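Local structure of DNA double-strand break repair nuclease NurA (Sulfolobus solfataricus, 2YGK) at residues 127-132 and 287-292; 208-213 and 217-222; 260-263 and 268-271. The protein is a manganese-dependent homodimeric nuclease that forms a complex with HerA and processes linear DNA ends in double-strand break repair. One frame throughout, in Å; residues are numbered along the deposited sequence.

Contact 1. Residues 127-132 and 287-292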
ATOM      1  N   GLY A 127      -9.543  18.111 -28.214  1.00 59.51           N
ATOM      2  CA  GLY A 127     -10.780  17.328 -28.260  1.00 57.90           C
ATOM      3  C   GLY A 127     -12.006  18.099 -27.818  1.00 57.46           C
ATOM      4  O   GLY A 127     -11.917  19.271 -27.468  1.00 59.12           O
ATOM      5  N   ASP A 128     -13.153  17.434 -27.840  1.00 54.99           N
ATOM      6  CA  ASP A 128     -14.383  18.030 -27.374  1.00 54.46           C
ATOM      7  C   ASP A 128     -14.543  17.784 -25.884  1.00 52.12           C
ATOM      8  O   ASP A 128     -15.151  18.584 -25.175  1.00 52.79           O
ATOM      9  CB  ASP A 128     -15.582  17.426 -28.118  1.00 54.73           C
ATOM     10  CG  ASP A 128     -15.496  17.622 -29.642  1.00 57.37           C
ATOM     11  OD1 ASP A 128     -15.171  18.750 -30.088  1.00 59.93           O
ATOM     12  OD2 ASP A 128     -15.735  16.641 -30.389  1.00 56.85           O
ATOM     13  N   TYR A 129     -14.055  16.633 -25.433  1.00 49.34           N
ATOM     14  CA  TYR A 129     -14.044  16.303 -24.028  1.00 46.91           C
ATOM     15  C   TYR A 129     -12.679  15.737 -23.628  1.00 44.94           C
ATOM     16  O   TYR A 129     -11.911  15.229 -24.476  1.00 44.40           O
ATOM     17  CB  TYR A 129     -15.090  15.248 -23.734  1.00 46.00           C
ATOM     18  CG  TYR A 129     -16.536  15.658 -23.868  1.00 46.75           C
ATOM     19  CD1 TYR A 129     -17.236  16.135 -22.764  1.00 48.57           C
ATOM     20  CD2 TYR A 129     -17.230  15.474 -25.050  1.00 48.43           C
ATOM     21  CE1 TYR A 129     -18.591  16.467 -22.836  1.00 50.06           C
ATOM     22  CE2 TYR A 129     -18.603  15.815 -25.149  1.00 51.31           C
ATOM     23  CZ  TYR A 129     -19.279  16.312 -24.028  1.00 52.03           C
ATOM     24  OH  TYR A 129     -20.635  16.656 -24.075  1.00 52.82           O
ATOM     25  N   ILE A 130     -12.385  15.836 -22.337  1.00 42.84           N
ATOM     26  CA  ILE A 130     -11.168  15.270 -21.777  1.00 41.50           C
ATOM     27  C   ILE A 130     -11.584  14.247 -20.752  1.00 39.83           C
ATOM     28  O   ILE A 130     -12.374  14.542 -19.880  1.00 40.03           O
ATOM     29  CB  ILE A 130     -10.312  16.334 -21.081  1.00 42.24           C
ATOM     30  CG1 ILE A 130      -9.908  17.417 -22.067  1.00 43.30           C
ATOM     31  CG2 ILE A 130      -9.028  15.720 -20.487  1.00 41.34           C
ATOM     32  CD1 ILE A 130      -9.132  18.497 -21.403  1.00 43.65           C
ATOM     33  N   LEU A 131     -11.079  13.032 -20.876  1.00 38.89           N
ATOM     34  CA  LEU A 131     -11.360  11.986 -19.909  1.00 37.52           C
ATOM     35  C   LEU A 131     -10.140  11.749 -19.041  1.00 37.71           C
ATOM     36  O   LEU A 131      -9.105  11.312 -19.532  1.00 38.10           O
ATOM     37  CB  LEU A 131     -11.706  10.689 -20.623  1.00 36.65           C
ATOM     38  CG  LEU A 131     -12.707  10.829 -21.742  1.00 35.54           C
ATOM     39  CD1 LEU A 131     -13.007   9.455 -22.323  1.00 31.65           C
ATOM     40  CD2 LEU A 131     -13.973  11.510 -21.172  1.00 35.78           C
HETATM   41  N   MSE A 132     -10.273  12.035 -17.753  1.00 37.97           N
HETATM   42  CA  MSE A 132      -9.284  11.661 -16.763  1.00 37.97           C
HETATM   43  C   MSE A 132      -9.727  10.383 -16.066  1.00 37.31           C
HETATM   44  O   MSE A 132     -10.935  10.157 -15.879  1.00 36.69           O
HETATM   45  CB  MSE A 132      -9.157  12.731 -15.664  1.00 39.25           C
HETATM   46  CG  MSE A 132      -9.041  14.171 -16.147  1.00 42.14           C
HETATM   47 SE   MSE A 132      -7.349  14.593 -16.959  1.00 48.67          SE
HETATM   48  CE  MSE A 132      -6.156  14.019 -15.568  1.00 42.67           C
HETATM   49  N   MSE A 287     -23.572  10.231 -22.183  1.00 39.38           N
HETATM   50  CA  MSE A 287     -23.608   8.789 -22.307  1.00 38.78           C
HETATM   51  C   MSE A 287     -23.526   8.363 -23.770  1.00 39.78           C
HETATM   52  O   MSE A 287     -22.795   7.463 -24.125  1.00 39.38           O
HETATM   53  CB  MSE A 287     -24.904   8.247 -21.709  1.00 38.97           C
HETATM   54  CG  MSE A 287     -24.933   8.321 -20.213  1.00 38.10           C
HETATM   55 SE   MSE A 287     -26.560   7.621 -19.465  1.00 40.38          SE
HETATM   56  CE  MSE A 287     -26.619   5.804 -20.142  1.00 37.56           C
ATOM     57  N   ASP A 288     -24.319   9.014 -24.607  1.00 41.91           N
ATOM     58  CA  ASP A 288     -24.465   8.638 -26.017  1.00 43.18           C
ATOM     59  C   ASP A 288     -23.157   8.780 -26.733  1.00 43.29           C
ATOM     60  O   ASP A 288     -22.734   7.881 -27.445  1.00 44.30           O
ATOM     61  CB  ASP A 288     -25.525   9.507 -26.676  1.00 44.51           C
ATOM     62  CG  ASP A 288     -26.942   9.038 -26.378  1.00 46.47           C
ATOM     63  OD1 ASP A 288     -27.072   7.958 -25.749  1.00 48.53           O
ATOM     64  OD2 ASP A 288     -27.921   9.751 -26.765  1.00 47.23           O
ATOM     65  N   ARG A 289     -22.499   9.908 -26.500  1.00 43.28           N
ATOM     66  CA  ARG A 289     -21.155  10.174 -27.023  1.00 42.90           C
ATOM     67  C   ARG A 289     -20.057   9.256 -26.464  1.00 40.91           C
ATOM     68  O   ARG A 289     -19.195   8.780 -27.209  1.00 40.23           O
ATOM     69  CB  ARG A 289     -20.800  11.645 -26.770  1.00 43.56           C
ATOM     70  CG  ARG A 289     -21.688  12.610 -27.525  1.00 45.84           C
ATOM     71  CD  ARG A 289     -21.681  13.946 -26.874  1.00 50.10           C
ATOM     72  NE  ARG A 289     -22.349  14.967 -27.684  1.00 56.11           N
ATOM     73  CZ  ARG A 289     -22.610  16.210 -27.273  1.00 61.98           C
ATOM     74  NH1 ARG A 289     -22.300  16.616 -26.045  1.00 63.44           N
ATOM     75  NH2 ARG A 289     -23.206  17.057 -28.089  1.00 68.05           N
ATOM     76  N   LEU A 290     -20.069   9.008 -25.163  1.00 39.52           N
ATOM     77  CA  LEU A 290     -19.116   8.034 -24.598  1.00 38.91           C
ATOM     78  C   LEU A 290     -19.330   6.619 -25.135  1.00 40.19           C
ATOM     79  O   LEU A 290     -18.349   5.899 -25.355  1.00 40.62           O
ATOM     80  CB  LEU A 290     -19.212   7.948 -23.097  1.00 37.61           C
ATOM     81  CG  LEU A 290     -18.629   9.105 -22.329  1.00 36.07           C
ATOM     82  CD1 LEU A 290     -19.129   9.041 -20.898  1.00 29.81           C
ATOM     83  CD2 LEU A 290     -17.107   9.037 -22.468  1.00 34.91           C
ATOM     84  N   SER A 291     -20.593   6.220 -25.322  1.00 40.36           N
ATOM     85  CA  SER A 291     -20.894   4.892 -25.840  1.00 41.41           C
ATOM     86  C   SER A 291     -20.206   4.660 -27.202  1.00 42.81           C
ATOM     87  O   SER A 291     -19.818   3.545 -27.531  1.00 44.47           O
ATOM     88  CB  SER A 291     -22.423   4.648 -25.920  1.00 42.57           C
ATOM     89  OG  SER A 291     -23.060   4.538 -24.622  1.00 41.12           O
ATOM     90  N   GLY A 292     -20.018   5.708 -27.984  1.00 42.86           N
ATOM     91  CA  GLY A 292     -19.416   5.567 -29.303  1.00 43.39           C
ATOM     92  C   GLY A 292     -17.918   5.351 -29.313  1.00 43.25           C
ATOM     93  O   GLY A 292     -17.345   5.085 -30.362  1.00 45.59           O
TER
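The side chains of Tyr129 and Arg289 cross at about a right angle, NH1 of Arg289 coming to the edge of the phenol ring, near the ring plane. The guanidinium plane is turned 54° from that of the ring. NH1 of Arg289 lies 2.6 Å from Tyr129 OH and donates to it, but the N-H is bent to 120° and the hydrogen bond is weak despite the short distance. Arg289 gets there because its chain runs extended from CG to NE, carrying its CD past the same rim, 4.0 Å from Tyr129 CE2. A second tie on NH1 is a long, weak ion pair with Glu285.

Deeper in, Leu131 and Leu290 slide past each other in opposite directions. The CD2 methyl of Leu290 faces the whole isopropyl end of Leu131, at 4.1 Å from Leu131 CD1 and 4.2 Å from Leu131 CD2. Phe54, on the adjoining strand 54-65, also packs on Leu131, Arg289 and Leu290. Strand 129-133 is one of the central strands of the main sheet, and its Asp133 binds manganese; the side chain of Leu131, against which helix 280-291 packs, is about 11 Å from the bound metal. Chemically the interface is divided: dispersion between branched side chains inside, and at the partly exposed margin one weak, bent hydrogen bond from a guanidinium to a phenol oxygen, so the fit probably depends more on the leucines.

Contact 2. Residues 208-213 and 217-222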
ATOM      1  N   ASP A 208     -23.338   9.327  -0.990  1.00 66.35           N
ATOM      2  CA  ASP A 208     -24.240  10.453  -1.110  1.00 68.25           C
ATOM      3  C   ASP A 208     -25.622   9.981  -1.407  1.00 68.85           C
ATOM      4  O   ASP A 208     -26.575  10.521  -0.862  1.00 71.50           O
ATOM      5  CB  ASP A 208     -23.795  11.383  -2.234  1.00 67.18           C
ATOM      6  CG  ASP A 208     -22.626  12.263  -1.830  1.00 69.68           C
ATOM      7  OD1 ASP A 208     -22.804  13.060  -0.877  1.00 74.03           O
ATOM      8  OD2 ASP A 208     -21.545  12.156  -2.461  1.00 70.67           O
ATOM      9  N   LEU A 209     -25.746   8.973  -2.270  1.00 67.34           N
ATOM     10  CA  LEU A 209     -27.075   8.540  -2.708  1.00 67.55           C
ATOM     11  C   LEU A 209     -27.819   7.803  -1.620  1.00 69.61           C
ATOM     12  O   LEU A 209     -28.816   8.310  -1.109  1.00 71.86           O
ATOM     13  CB  LEU A 209     -27.016   7.676  -3.974  1.00 65.26           C
ATOM     14  CG  LEU A 209     -26.881   8.423  -5.292  1.00 62.29           C
ATOM     15  CD1 LEU A 209     -27.039   7.423  -6.418  1.00 58.57           C
ATOM     16  CD2 LEU A 209     -27.905   9.561  -5.386  1.00 59.35           C
ATOM     17  N   PHE A 210     -27.317   6.623  -1.266  1.00 69.36           N
ATOM     18  CA  PHE A 210     -28.058   5.675  -0.448  1.00 71.29           C
ATOM     19  C   PHE A 210     -27.673   5.665   1.017  1.00 73.60           C
ATOM     20  O   PHE A 210     -28.446   5.193   1.835  1.00 76.87           O
ATOM     21  CB  PHE A 210     -27.885   4.276  -1.002  1.00 70.13           C
ATOM     22  CG  PHE A 210     -28.230   4.156  -2.442  1.00 68.28           C
ATOM     23  CD1 PHE A 210     -29.551   4.249  -2.866  1.00 69.79           C
ATOM     24  CD2 PHE A 210     -27.251   3.931  -3.381  1.00 66.00           C
ATOM     25  CE1 PHE A 210     -29.881   4.122  -4.209  1.00 67.90           C
ATOM     26  CE2 PHE A 210     -27.568   3.813  -4.726  1.00 65.02           C
ATOM     27  CZ  PHE A 210     -28.887   3.900  -5.139  1.00 66.32           C
ATOM     28  N   GLY A 211     -26.481   6.150   1.353  1.00 73.07           N
ATOM     29  CA  GLY A 211     -26.063   6.265   2.752  1.00 75.51           C
ATOM     30  C   GLY A 211     -26.043   4.943   3.507  1.00 76.94           C
ATOM     31  O   GLY A 211     -26.614   4.839   4.596  1.00 79.71           O
ATOM     32  N   THR A 212     -25.387   3.941   2.920  1.00 74.84           N
ATOM     33  CA  THR A 212     -25.354   2.596   3.472  1.00 75.96           C
ATOM     34  C   THR A 212     -23.923   2.206   3.822  1.00 75.44           C
ATOM     35  O   THR A 212     -22.995   2.985   3.623  1.00 73.76           O
ATOM     36  CB  THR A 212     -25.946   1.568   2.487  1.00 75.04           C
ATOM     37  OG1 THR A 212     -25.051   1.367   1.384  1.00 71.41           O
ATOM     38  CG2 THR A 212     -27.316   2.032   1.975  1.00 75.41           C
ATOM     39  N   ASP A 213     -23.758   0.997   4.353  1.00 76.63           N
ATOM     40  CA  ASP A 213     -22.444   0.496   4.722  1.00 76.43           C
ATOM     41  C   ASP A 213     -21.588   0.223   3.504  1.00 72.88           C
ATOM     42  O   ASP A 213     -20.370   0.175   3.622  1.00 72.33           O
ATOM     43  CB  ASP A 213     -22.551  -0.789   5.551  1.00 79.27           C
ATOM     44  CG  ASP A 213     -23.073  -0.549   6.961  1.00 82.51           C
ATOM     45  OD1 ASP A 213     -22.849   0.546   7.516  1.00 82.60           O
ATOM     46  OD2 ASP A 213     -23.697  -1.477   7.516  1.00 84.33           O
ATOM     47  N   ILE A 217     -21.946   2.852  -5.822  1.00 48.84           N
ATOM     48  CA  ILE A 217     -21.559   2.264  -7.088  1.00 47.19           C
ATOM     49  C   ILE A 217     -21.750   0.767  -7.014  1.00 48.15           C
ATOM     50  O   ILE A 217     -22.139   0.164  -8.009  1.00 48.63           O
ATOM     51  CB  ILE A 217     -20.100   2.645  -7.484  1.00 45.74           C
ATOM     52  CG1 ILE A 217     -19.842   2.355  -8.974  1.00 44.68           C
ATOM     53  CG2 ILE A 217     -19.082   1.936  -6.596  1.00 45.67           C
ATOM     54  CD1 ILE A 217     -18.413   2.760  -9.487  1.00 41.06           C
ATOM     55  N   THR A 218     -21.526   0.175  -5.836  1.00 49.05           N
ATOM     56  CA  THR A 218     -21.748  -1.259  -5.634  1.00 50.02           C
ATOM     57  C   THR A 218     -23.240  -1.588  -5.506  1.00 51.39           C
ATOM     58  O   THR A 218     -23.720  -2.611  -6.007  1.00 52.03           O
ATOM     59  CB  THR A 218     -21.024  -1.747  -4.367  1.00 51.67           C
ATOM     60  OG1 THR A 218     -19.616  -1.493  -4.492  1.00 50.80           O
ATOM     61  CG2 THR A 218     -21.264  -3.213  -4.142  1.00 52.38           C
ATOM     62  N   VAL A 219     -23.971  -0.721  -4.821  1.00 51.72           N
ATOM     63  CA  VAL A 219     -25.426  -0.819  -4.766  1.00 52.64           C
ATOM     64  C   VAL A 219     -26.048  -0.843  -6.172  1.00 51.34           C
ATOM     65  O   VAL A 219     -26.874  -1.688  -6.453  1.00 52.07           O
ATOM     66  CB  VAL A 219     -26.038   0.317  -3.889  1.00 53.25           C
ATOM     67  CG1 VAL A 219     -27.448   0.547  -4.224  1.00 53.50           C
ATOM     68  CG2 VAL A 219     -25.963  -0.048  -2.445  1.00 55.58           C
ATOM     69  N   LEU A 220     -25.628   0.041  -7.066  1.00 49.51           N
ATOM     70  CA  LEU A 220     -26.195   0.062  -8.435  1.00 48.90           C
ATOM     71  C   LEU A 220     -25.846  -1.135  -9.318  1.00 48.76           C
ATOM     72  O   LEU A 220     -26.577  -1.477 -10.248  1.00 49.25           O
ATOM     73  CB  LEU A 220     -25.767   1.324  -9.177  1.00 47.10           C
ATOM     74  CG  LEU A 220     -26.232   2.638  -8.572  1.00 47.49           C
ATOM     75  CD1 LEU A 220     -25.366   3.760  -9.105  1.00 43.97           C
ATOM     76  CD2 LEU A 220     -27.750   2.851  -8.837  1.00 48.58           C
ATOM     77  N   GLU A 221     -24.706  -1.752  -9.062  1.00 49.20           N
ATOM     78  CA  GLU A 221     -24.263  -2.899  -9.851  1.00 49.44           C
ATOM     79  C   GLU A 221     -25.022  -4.116  -9.415  1.00 50.96           C
ATOM     80  O   GLU A 221     -25.259  -5.011 -10.212  1.00 51.60           O
ATOM     81  CB  GLU A 221     -22.766  -3.117  -9.696  1.00 49.28           C
ATOM     82  CG  GLU A 221     -21.906  -2.060 -10.420  1.00 49.88           C
ATOM     83  CD  GLU A 221     -20.404  -2.194 -10.144  1.00 53.14           C
ATOM     84  OE1 GLU A 221     -19.974  -3.197  -9.522  1.00 54.39           O
ATOM     85  OE2 GLU A 221     -19.649  -1.284 -10.565  1.00 55.99           O
ATOM     86  N   LEU A 222     -25.413  -4.147  -8.145  1.00 51.88           N
ATOM     87  CA  LEU A 222     -26.164  -5.273  -7.642  1.00 54.29           C
ATOM     88  C   LEU A 222     -27.602  -5.232  -8.114  1.00 55.09           C
ATOM     89  O   LEU A 222     -28.103  -6.250  -8.618  1.00 57.19           O
ATOM     90  CB  LEU A 222     -26.104  -5.353  -6.109  1.00 55.95           C
ATOM     91  CG  LEU A 222     -24.787  -5.852  -5.522  1.00 54.36           C
ATOM     92  CD1 LEU A 222     -24.940  -5.896  -4.055  1.00 54.97           C
ATOM     93  CD2 LEU A 222     -24.416  -7.216  -6.069  1.00 53.89           C
TER
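The backbone oxygen of Leu220, whose side chain meets Phe210, is gripped by two donors, Thr224 OG1 one turn further on and Arg262 NH2 from the neighbouring strand. Across the contact itself the meeting is apolar. Phe210 lays its ring against Val219: CG1 of Val219 stands 3.7 Å from the centroid of the Phe210 ring, 27° off the ring normal, a CH-pi contact over the face. The methyl is displaced toward the rim, closest to Phe210 CE2 at 3.3 Å and to Phe210 CD2 at 3.5 Å. Val219 holds CG1 anti to its backbone N (chi1 158°), which sends this branch to the ring, while CG2 turns to Thr212 and comes 4.2 Å from its OG1, a hydroxyl hydrogen-bonded to Tyr214 O. Leu220 arrives from another direction, its CD2 lying at the ring edge 4.0 Å from Phe210 CZ, with the two side chains about perpendicular. The opposite face of the ring is covered by the CB of the preceding residue, Leu209. With Phe210 cut back to an alanine, Val219 CG1 and Leu220 CD2 would probably face a gap, and Leu209 CB would be likely to lose the surface it covers. The carboxylate of Asp216, at the start of the helix, accepts from the backbone N atoms of Leu209 and Phe210, tying the loop back to it. The loop and helix 216-223 pack between helix 17-38, whose Ile31 and Val35 touch Val219, and strands 228-236 and 255-262, reached through Leu209 and Leu220.

Contact 3. Residues 260-263 and 268-271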
ATOM      1  N   TYR A 260     -23.673   8.385 -11.633  1.00 38.93           N
ATOM      2  CA  TYR A 260     -23.223   7.052 -11.974  1.00 36.63           C
ATOM      3  C   TYR A 260     -23.903   6.629 -13.230  1.00 36.50           C
ATOM      4  O   TYR A 260     -25.081   6.873 -13.421  1.00 38.54           O
ATOM      5  CB  TYR A 260     -23.601   6.117 -10.884  1.00 36.19           C
ATOM      6  CG  TYR A 260     -22.850   6.396  -9.631  1.00 38.63           C
ATOM      7  CD1 TYR A 260     -21.541   5.880  -9.435  1.00 38.27           C
ATOM      8  CD2 TYR A 260     -23.408   7.163  -8.626  1.00 40.48           C
ATOM      9  CE1 TYR A 260     -20.845   6.114  -8.270  1.00 39.31           C
ATOM     10  CE2 TYR A 260     -22.708   7.391  -7.422  1.00 41.87           C
ATOM     11  CZ  TYR A 260     -21.420   6.876  -7.266  1.00 42.63           C
ATOM     12  OH  TYR A 260     -20.728   7.099  -6.087  1.00 46.52           O
ATOM     13  N   THR A 261     -23.184   6.002 -14.129  1.00 35.88           N
ATOM     14  CA  THR A 261     -23.812   5.591 -15.381  1.00 35.27           C
ATOM     15  C   THR A 261     -23.287   4.216 -15.698  1.00 34.66           C
ATOM     16  O   THR A 261     -22.191   3.847 -15.273  1.00 34.32           O
ATOM     17  CB  THR A 261     -23.481   6.601 -16.556  1.00 35.38           C
ATOM     18  OG1 THR A 261     -24.159   6.226 -17.785  1.00 34.49           O
ATOM     19  CG2 THR A 261     -21.995   6.681 -16.754  1.00 32.77           C
ATOM     20  N   ARG A 262     -24.133   3.458 -16.390  1.00 34.69           N
ATOM     21  CA  ARG A 262     -23.781   2.238 -17.051  1.00 34.33           C
ATOM     22  C   ARG A 262     -24.011   2.531 -18.491  1.00 34.27           C
ATOM     23  O   ARG A 262     -25.145   2.851 -18.852  1.00 35.96           O
ATOM     24  CB  ARG A 262     -24.707   1.099 -16.605  1.00 35.17           C
ATOM     25  CG  ARG A 262     -24.476  -0.205 -17.381  1.00 35.82           C
ATOM     26  CD  ARG A 262     -25.366  -1.322 -16.905  1.00 38.72           C
ATOM     27  NE  ARG A 262     -25.095  -1.795 -15.535  1.00 38.97           N
ATOM     28  CZ  ARG A 262     -25.880  -1.631 -14.463  1.00 39.10           C
ATOM     29  NH1 ARG A 262     -27.028  -0.976 -14.540  1.00 41.89           N
ATOM     30  NH2 ARG A 262     -25.513  -2.135 -13.280  1.00 39.87           N
ATOM     31  N   LEU A 263     -22.972   2.397 -19.319  1.00 33.92           N
ATOM     32  CA  LEU A 263     -23.035   2.758 -20.745  1.00 34.31           C
ATOM     33  C   LEU A 263     -23.650   1.677 -21.607  1.00 36.91           C
ATOM     34  O   LEU A 263     -24.075   1.955 -22.731  1.00 37.74           O
ATOM     35  CB  LEU A 263     -21.653   3.070 -21.300  1.00 32.93           C
ATOM     36  CG  LEU A 263     -21.010   4.240 -20.555  1.00 31.97           C
ATOM     37  CD1 LEU A 263     -19.570   4.257 -20.861  1.00 29.85           C
ATOM     38  CD2 LEU A 263     -21.671   5.606 -20.843  1.00 31.13           C
ATOM     39  N   ARG A 268     -20.394  -2.752 -16.272  1.00 44.11           N
ATOM     40  CA  ARG A 268     -19.996  -2.109 -15.037  1.00 43.29           C
ATOM     41  C   ARG A 268     -20.656  -0.765 -14.956  1.00 41.21           C
ATOM     42  O   ARG A 268     -21.052  -0.225 -15.971  1.00 42.16           O
ATOM     43  CB  ARG A 268     -18.484  -1.923 -15.039  1.00 43.46           C
ATOM     44  CG  ARG A 268     -18.013  -1.021 -16.197  1.00 45.55           C
ATOM     45  CD  ARG A 268     -16.605  -0.586 -16.018  1.00 48.51           C
ATOM     46  NE  ARG A 268     -15.711  -1.717 -16.191  1.00 54.76           N
ATOM     47  CZ  ARG A 268     -14.878  -2.200 -15.268  1.00 58.68           C
ATOM     48  NH1 ARG A 268     -14.808  -1.667 -14.050  1.00 58.68           N
ATOM     49  NH2 ARG A 268     -14.105  -3.243 -15.577  1.00 60.52           N
ATOM     50  N   VAL A 269     -20.787  -0.234 -13.751  1.00 39.71           N
ATOM     51  CA  VAL A 269     -21.204   1.123 -13.545  1.00 37.75           C
ATOM     52  C   VAL A 269     -19.932   1.918 -13.271  1.00 36.98           C
ATOM     53  O   VAL A 269     -19.040   1.460 -12.512  1.00 36.71           O
ATOM     54  CB  VAL A 269     -22.141   1.235 -12.334  1.00 38.73           C
ATOM     55  CG1 VAL A 269     -22.476   2.687 -12.040  1.00 37.44           C
ATOM     56  CG2 VAL A 269     -23.446   0.385 -12.537  1.00 39.46           C
ATOM     57  N   ILE A 270     -19.856   3.113 -13.862  1.00 35.54           N
ATOM     58  CA  ILE A 270     -18.764   4.049 -13.591  1.00 34.10           C
ATOM     59  C   ILE A 270     -19.299   5.336 -12.953  1.00 34.96           C
ATOM     60  O   ILE A 270     -20.473   5.686 -13.140  1.00 34.96           O
ATOM     61  CB  ILE A 270     -18.021   4.405 -14.870  1.00 33.13           C
ATOM     62  CG1 ILE A 270     -18.926   5.139 -15.853  1.00 31.75           C
ATOM     63  CG2 ILE A 270     -17.480   3.162 -15.530  1.00 33.42           C
ATOM     64  CD1 ILE A 270     -18.254   5.513 -17.199  1.00 28.42           C
ATOM     65  N   ARG A 271     -18.436   6.022 -12.192  1.00 34.97           N
ATOM     66  CA  ARG A 271     -18.730   7.335 -11.627  1.00 35.13           C
ATOM     67  C   ARG A 271     -18.201   8.414 -12.559  1.00 35.03           C
ATOM     68  O   ARG A 271     -17.066   8.334 -13.034  1.00 34.06           O
ATOM     69  CB  ARG A 271     -18.026   7.493 -10.292  1.00 35.91           C
ATOM     70  CG  ARG A 271     -18.403   8.774  -9.541  1.00 37.27           C
ATOM     71  CD  ARG A 271     -17.502   9.005  -8.323  1.00 38.82           C
ATOM     72  NE  ARG A 271     -17.768  10.318  -7.720  1.00 40.13           N
ATOM     73  CZ  ARG A 271     -18.050  10.542  -6.435  1.00 42.55           C
ATOM     74  NH1 ARG A 271     -18.103   9.548  -5.526  1.00 43.50           N
ATOM     75  NH2 ARG A 271     -18.300  11.786  -6.044  1.00 43.96           N
TER
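Tyr260 crosses Arg271 obliquely; the two are partners in an antiparallel non-hydrogen-bonded pair, and the tyrosine side chain can be followed outward atom by atom. Tyr260 CB rests 3.8 Å from Val269 CG1; CD1 comes to the backbone of the partner strand, near Arg271 CA; Tyr260 CE1 reaches the aliphatic start of the arginine, 3.7 Å from Arg271 CB, with Arg271 CG scarcely farther. At the tip, Tyr260 OH is 3.6 Å from Arg271 NH1, too long for a hydrogen bond. The ring and guanidinium planes are turned 66° apart, and the extended chain of Arg271 carries its guanidinium out to the level of the phenol oxygen. Its charged end is engaged by others: NH1 bonds to Ser204 OG, and NE forms a salt bridge with Asp273.

The next pair, Thr261 with Ile270, is hydrogen-bonded in both directions. Thr261 N gives to Ile270 O at 2.9 Å and Ile270 N to Thr261 O at 2.8 Å, both N-H angles being 163°. On the sheet face opposite Tyr260, Thr261 CG2 and Ile270 CG1 lie side by side at 3.6 Å, and Leu263 CD1 touches the end of the isoleucine. Thr261 OG1 bonds to Gly228 O.

Toward the turn, Arg262 bends at chi3 (-67°), which presents one face of its guanidinium to Val269 CG2, 3.3 Å from Arg262 NH2. The group is held by Thr224 OG1 and Lys226 O at NH1 and by Lys267 O at NE.

This is the turn-side end of the hairpin formed by strands 255-262 and 270-275. Strand 228-236 flanks it beyond Tyr260 and strand 197-201 beyond Arg271, helix 216-223 covers the face bearing Tyr260, and helix 280-291 packs against Thr261 and Leu263.

How the contacts relate
Contacts 2 and 3 follow one another along the chain, and both fall inside the long loop that contact 1 closes. Contact 3 touches both of the others: its centre is about 13 Å from that of contact 1 and about 12 Å from that of contact 2, whereas the centres of contacts 1 and 2 are about 25 Å apart and the two do not touch. Helix 280-291 reaches contact 3 through Met287, and helix 216-223 does so through Ile217 and Leu220. The hairpin of contact 3 and the strand of contact 1 belong to the same mixed sheet, with strand 197-201 between them. Together the three tie helices 216-223 and 280-291 and the loop 208-213 to the sheet whose strands supply the manganese-binding aspartates.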